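PDB 1OOE: dihydropteridine reductase from Caenorhabditis elegans, which probably catalyses the NADH- or NADPH-dependent reduction of quinonoid dihydrobiopterin to tetrahydrobiopterin, working as a homodimer of the short-chain dehydrogenase/reductase family. Local coordinates for residues A[172-184]-A[192-204]. Sequence-based numbering, arbitrary orientation. Where two conformers were deposited one is given.
Sequences TIMPVTLDTPMNR and HSSWTPLSFISEH
His192 sets its CE1 over the centre of one face of the Arg184 guanidinium, 3.4 Å from CZ, the two planes 58° apart. Arginine suits this place because its extended chain also grips Asp179 side-on, NE to OD1 (2.8 Å) and NH2 to OD2, which fixes the turn of the guanidinium under the histidine. Trp195 fills the middle, its wide indole offering two faces and an edge: CG2 of Thr177, held anti to the backbone N, makes a CH-pi contact over the five-membered ring, 3.6 Å from its centroid, while His192 lies over the opposite face and the backbone O of Asn183 meets CH2 at the edge. With an alanine here, Thr177 CG2 and His192 would probably lose the ring that lies between them. The loop following strand 169-175 of the Rossmann-type sheet is tied to the approach to helix 198-210 by a single beta bridge, Thr196 with Leu178: Thr196 N donates to Thr177 O (2.9 Å) and Thr196 O accepts from Asp179 N (3.0 Å). Threonine adds a hydroxyl to this backbone pairing, and OG1 bonds a water held by Thr177 N, and also Thr226. Leu198, branched and apolar, then lays CD2 against Leu178 CB.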
loop_
_atom_site.group_PDB
_atom_site.type_symbol
_atom_site.label_atom_id
_atom_site.label_comp_id
_atom_site.label_asym_id
_atom_site.label_seq_id
_atom_site.Cartn_x
_atom_site.Cartn_y
_atom_site.Cartn_z
ATOM N N THR A 172 -9.537 10.531 7.735
ATOM C CA THR A 172 -8.441 9.679 8.194
ATOM C C THR A 172 -7.560 10.436 9.191
ATOM O O THR A 172 -6.967 11.456 8.853
ATOM C CB THR A 172 -7.619 9.192 6.975
ATOM O OG1 THR A 172 -8.435 8.318 6.181
ATOM C CG2 THR A 172 -6.374 8.438 7.413
ATOM N N ILE A 173 -7.488 9.935 10.424
ATOM C CA ILE A 173 -6.709 10.601 11.467
ATOM C C ILE A 173 -5.246 10.172 11.546
ATOM O O ILE A 173 -4.909 9.021 11.279
ATOM C CB ILE A 173 -7.355 10.405 12.861
ATOM C CG1 ILE A 173 -7.354 8.925 13.253
ATOM C CG2 ILE A 173 -8.787 10.932 12.847
ATOM C CD1 ILE A 173 -7.872 8.663 14.661
ATOM N N MET A 174 -4.386 11.116 11.922
ATOM C CA MET A 174 -2.953 10.857 12.048
ATOM C C MET A 174 -2.398 11.522 13.310
ATOM O O MET A 174 -1.731 12.558 13.244
ATOM C CB MET A 174 -2.199 11.378 10.814
ATOM C CG MET A 174 -2.720 10.845 9.476
ATOM S SD MET A 174 -1.726 11.347 8.047
ATOM C CE MET A 174 -1.895 13.158 8.123
ATOM N N PRO A 175 -2.686 10.944 14.484
ATOM C CA PRO A 175 -2.174 11.539 15.721
ATOM C C PRO A 175 -0.679 11.259 15.898
ATOM O O PRO A 175 -0.210 10.155 15.629
ATOM C CB PRO A 175 -3.025 10.877 16.798
ATOM C CG PRO A 175 -3.297 9.524 16.222
ATOM C CD PRO A 175 -3.596 9.820 14.770
ATOM N N VAL A 176 0.063 12.268 16.339
ATOM C CA VAL A 176 1.501 12.123 16.554
ATOM C C VAL A 176 1.779 11.310 17.819
ATOM O O VAL A 176 2.604 10.393 17.809
ATOM C CB VAL A 176 2.178 13.513 16.659
ATOM C CG1 VAL A 176 3.643 13.363 17.049
ATOM C CG2 VAL A 176 2.059 14.239 15.322
ATOM N N THR A 177 1.082 11.640 18.904
ATOM C CA THR A 177 1.242 10.934 20.172
ATOM C C THR A 177 -0.077 10.842 20.937
ATOM O O THR A 177 -0.694 11.858 21.239
ATOM C CB THR A 177 2.262 11.641 21.092
ATOM O OG1 THR A 177 3.557 11.645 20.472
ATOM C CG2 THR A 177 2.344 10.932 22.431
ATOM N N LEU A 178 -0.497 9.624 21.253
ATOM C CA LEU A 178 -1.731 9.420 22.009
ATOM C C LEU A 178 -1.363 9.025 23.431
ATOM O O LEU A 178 -0.342 8.377 23.653
ATOM C CB LEU A 178 -2.570 8.298 21.392
ATOM C CG LEU A 178 -3.216 8.517 20.027
ATOM C CD1 LEU A 178 -3.942 7.247 19.615
ATOM C CD2 LEU A 178 -4.182 9.689 20.096
ATOM N N ASP A 179 -2.194 9.419 24.390
ATOM C CA ASP A 179 -1.950 9.069 25.783
ATOM C C ASP A 179 -2.534 7.678 25.998
ATOM O O ASP A 179 -3.750 7.509 26.040
ATOM C CB ASP A 179 -2.635 10.078 26.711
ATOM C CG ASP A 179 -2.362 9.802 28.180
ATOM O OD1 ASP A 179 -1.610 8.854 28.483
ATOM O OD2 ASP A 179 -2.895 10.540 29.034
ATOM N N THR A 180 -1.663 6.682 26.115
ATOM C CA THR A 180 -2.095 5.303 26.315
ATOM C C THR A 180 -1.329 4.678 27.469
ATOM O O THR A 180 -0.276 5.175 27.862
ATOM C CB THR A 180 -1.818 4.438 25.066
ATOM O OG1 THR A 180 -0.403 4.329 24.869
ATOM C CG2 THR A 180 -2.446 5.061 23.827
ATOM N N PRO A 181 -1.852 3.578 28.032
ATOM C CA PRO A 181 -1.176 2.907 29.144
ATOM C C PRO A 181 0.242 2.479 28.761
ATOM O O PRO A 181 1.164 2.572 29.569
ATOM C CB PRO A 181 -2.086 1.714 29.423
ATOM C CG PRO A 181 -3.441 2.260 29.100
ATOM C CD PRO A 181 -3.184 2.990 27.799
ATOM N N MET A 182 0.411 2.007 27.528
ATOM C CA MET A 182 1.724 1.570 27.061
ATOM C C MET A 182 2.727 2.711 26.929
ATOM O O MET A 182 3.906 2.542 27.243
ATOM C CB MET A 182 1.612 0.834 25.721
ATOM C CG MET A 182 1.148 -0.610 25.840
ATOM S SD MET A 182 2.280 -1.633 26.812
ATOM C CE MET A 182 1.443 -1.649 28.409
ATOM N N ASN A 183 2.276 3.871 26.463
ATOM C CA ASN A 183 3.193 4.994 26.323
ATOM C C ASN A 183 3.626 5.515 27.684
ATOM O O ASN A 183 4.756 5.977 27.852
ATOM C CB ASN A 183 2.561 6.118 25.498
ATOM C CG ASN A 183 2.651 5.857 24.012
ATOM O OD1 ASN A 183 3.635 5.289 23.536
ATOM N ND2 ASN A 183 1.635 6.284 23.265
ATOM N N ARG A 184 2.734 5.434 28.663
ATOM C CA ARG A 184 3.076 5.895 30.000
ATOM C C ARG A 184 4.088 4.962 30.657
ATOM O O ARG A 184 4.876 5.387 31.503
ATOM C CB ARG A 184 1.821 5.998 30.870
ATOM C CG ARG A 184 0.865 7.075 30.404
ATOM C CD ARG A 184 -0.070 7.518 31.509
ATOM N NE ARG A 184 -0.777 8.734 31.125
ATOM C CZ ARG A 184 -1.236 9.638 31.984
ATOM N NH1 ARG A 184 -1.065 9.468 33.289
ATOM N NH2 ARG A 184 -1.857 10.719 31.536
ATOM N N HIS A 192 3.704 15.185 29.234
ATOM C CA HIS A 192 2.370 14.934 28.696
ATOM C C HIS A 192 1.683 16.166 28.112
ATOM O O HIS A 192 0.565 16.074 27.606
ATOM C CB HIS A 192 1.477 14.303 29.767
ATOM C CG HIS A 192 1.926 12.941 30.195
ATOM N ND1 HIS A 192 1.163 12.126 31.002
ATOM C CD2 HIS A 192 3.063 12.253 29.934
ATOM C CE1 HIS A 192 1.810 10.995 31.220
ATOM N NE2 HIS A 192 2.966 11.046 30.582
ATOM N N SER A 193 2.350 17.313 28.164
ATOM C CA SER A 193 1.764 18.534 27.623
ATOM C C SER A 193 1.714 18.457 26.097
ATOM O O SER A 193 1.158 19.337 25.435
ATOM C CB SER A 193 2.574 19.759 28.057
ATOM O OG SER A 193 3.856 19.761 27.455
ATOM N N SER A 194 2.298 17.400 25.540
ATOM C CA SER A 194 2.309 17.215 24.095
ATOM C C SER A 194 1.620 15.909 23.706
ATOM O O SER A 194 1.718 15.463 22.565
ATOM C CB SER A 194 3.746 17.219 23.569
ATOM O OG SER A 194 4.504 16.180 24.161
ATOM N N TRP A 195 0.926 15.303 24.663
ATOM C CA TRP A 195 0.210 14.052 24.431
ATOM C C TRP A 195 -1.278 14.310 24.195
ATOM O O TRP A 195 -1.915 15.024 24.966
ATOM C CB TRP A 195 0.381 13.128 25.639
ATOM C CG TRP A 195 1.735 12.488 25.732
ATOM C CD1 TRP A 195 2.906 12.950 25.197
ATOM C CD2 TRP A 195 2.053 11.260 26.395
ATOM N NE1 TRP A 195 3.931 12.078 25.480
ATOM C CE2 TRP A 195 3.436 11.034 26.214
ATOM C CE3 TRP A 195 1.302 10.326 27.123
ATOM C CZ2 TRP A 195 4.085 9.910 26.735
ATOM C CZ3 TRP A 195 1.946 9.210 27.640
ATOM C CH2 TRP A 195 3.326 9.012 27.443
ATOM N N THR A 196 -1.832 13.724 23.135
ATOM C CA THR A 196 -3.247 13.907 22.829
ATOM C C THR A 196 -4.121 12.957 23.650
ATOM O O THR A 196 -3.907 11.744 23.648
ATOM C CB THR A 196 -3.544 13.648 21.323
ATOM O OG1 THR A 196 -2.735 14.506 20.512
ATOM C CG2 THR A 196 -5.016 13.924 21.011
ATOM N N PRO A 197 -5.110 13.502 24.379
ATOM C CA PRO A 197 -6.006 12.674 25.191
ATOM C C PRO A 197 -6.912 11.888 24.251
ATOM O O PRO A 197 -7.310 12.400 23.201
ATOM C CB PRO A 197 -6.797 13.702 25.999
ATOM C CG PRO A 197 -5.883 14.875 26.065
ATOM C CD PRO A 197 -5.316 14.927 24.674
ATOM N N LEU A 198 -7.244 10.657 24.617
ATOM C CA LEU A 198 -8.109 9.847 23.769
ATOM C C LEU A 198 -9.479 10.503 23.616
ATOM O O LEU A 198 -10.116 10.391 22.567
ATOM C CB LEU A 198 -8.259 8.435 24.350
ATOM C CG LEU A 198 -6.961 7.641 24.571
ATOM C CD1 LEU A 198 -7.296 6.236 25.047
ATOM C CD2 LEU A 198 -6.155 7.583 23.278
ATOM N N SER A 199 -9.922 11.205 24.658
ATOM C CA SER A 199 -11.219 11.878 24.636
ATOM C C SER A 199 -11.318 12.937 23.539
ATOM O O SER A 199 -12.409 13.235 23.056
ATOM C CB SER A 199 -11.512 12.523 25.997
ATOM O OG SER A 199 -10.585 13.551 26.300
ATOM N N PHE A 200 -10.183 13.509 23.146
ATOM C CA PHE A 200 -10.180 14.521 22.096
ATOM C C PHE A 200 -10.700 13.878 20.816
ATOM O O PHE A 200 -11.471 14.485 20.072
ATOM C CB PHE A 200 -8.763 15.041 21.858
ATOM C CG PHE A 200 -8.686 16.176 20.869
ATOM C CD1 PHE A 200 -9.134 17.450 21.211
ATOM C CD2 PHE A 200 -8.152 15.975 19.600
ATOM C CE1 PHE A 200 -9.047 18.509 20.304
ATOM C CE2 PHE A 200 -8.060 17.027 18.681
ATOM C CZ PHE A 200 -8.509 18.297 19.037
ATOM N N ILE A 201 -10.266 12.642 20.575
ATOM C CA ILE A 201 -10.673 11.891 19.393
ATOM C C ILE A 201 -12.134 11.450 19.481
ATOM O O ILE A 201 -12.908 11.655 18.540
ATOM C CB ILE A 201 -9.776 10.637 19.197
ATOM C CG1 ILE A 201 -8.308 11.064 19.075
ATOM C CG2 ILE A 201 -10.217 9.866 17.961
ATOM C CD1 ILE A 201 -8.021 11.960 17.894
ATOM N N SER A 202 -12.517 10.852 20.606
ATOM C CA SER A 202 -13.890 10.387 20.784
ATOM C C SER A 202 -14.868 11.543 20.628
ATOM O O SER A 202 -15.911 11.403 19.986
ATOM C CB SER A 202 -14.068 9.742 22.163
ATOM O OG SER A 202 -13.212 8.623 22.315
ATOM N N GLU A 203 -14.523 12.683 21.217
ATOM C CA GLU A 203 -15.366 13.868 21.137
ATOM C C GLU A 203 -15.529 14.345 19.697
ATOM O O GLU A 203 -16.635 14.700 19.279
ATOM C CB GLU A 203 -14.784 14.985 22.009
ATOM C CG GLU A 203 -15.129 14.840 23.485
ATOM C CD GLU A 203 -14.269 15.711 24.380
ATOM O OE1 GLU A 203 -13.889 16.819 23.948
ATOM O OE2 GLU A 203 -13.981 15.293 25.520
ATOM N N HIS A 204 -14.444 14.351 18.928
ATOM C CA HIS A 204 -14.558 14.791 17.545
ATOM C C HIS A 204 -15.341 13.806 16.694
ATOM O O HIS A 204 -16.081 14.212 15.797
ATOM C CB HIS A 204 -13.181 15.062 16.933
ATOM C CG HIS A 204 -12.638 16.416 17.271
ATOM N ND1 HIS A 204 -12.155 16.733 18.523
ATOM C CD2 HIS A 204 -12.557 17.551 16.537
ATOM C CE1 HIS A 204 -11.800 18.006 18.545
ATOM N NE2 HIS A 204 -12.034 18.526 17.353
HETATM O O HOH W 1 -0.552 14.067 18.967
#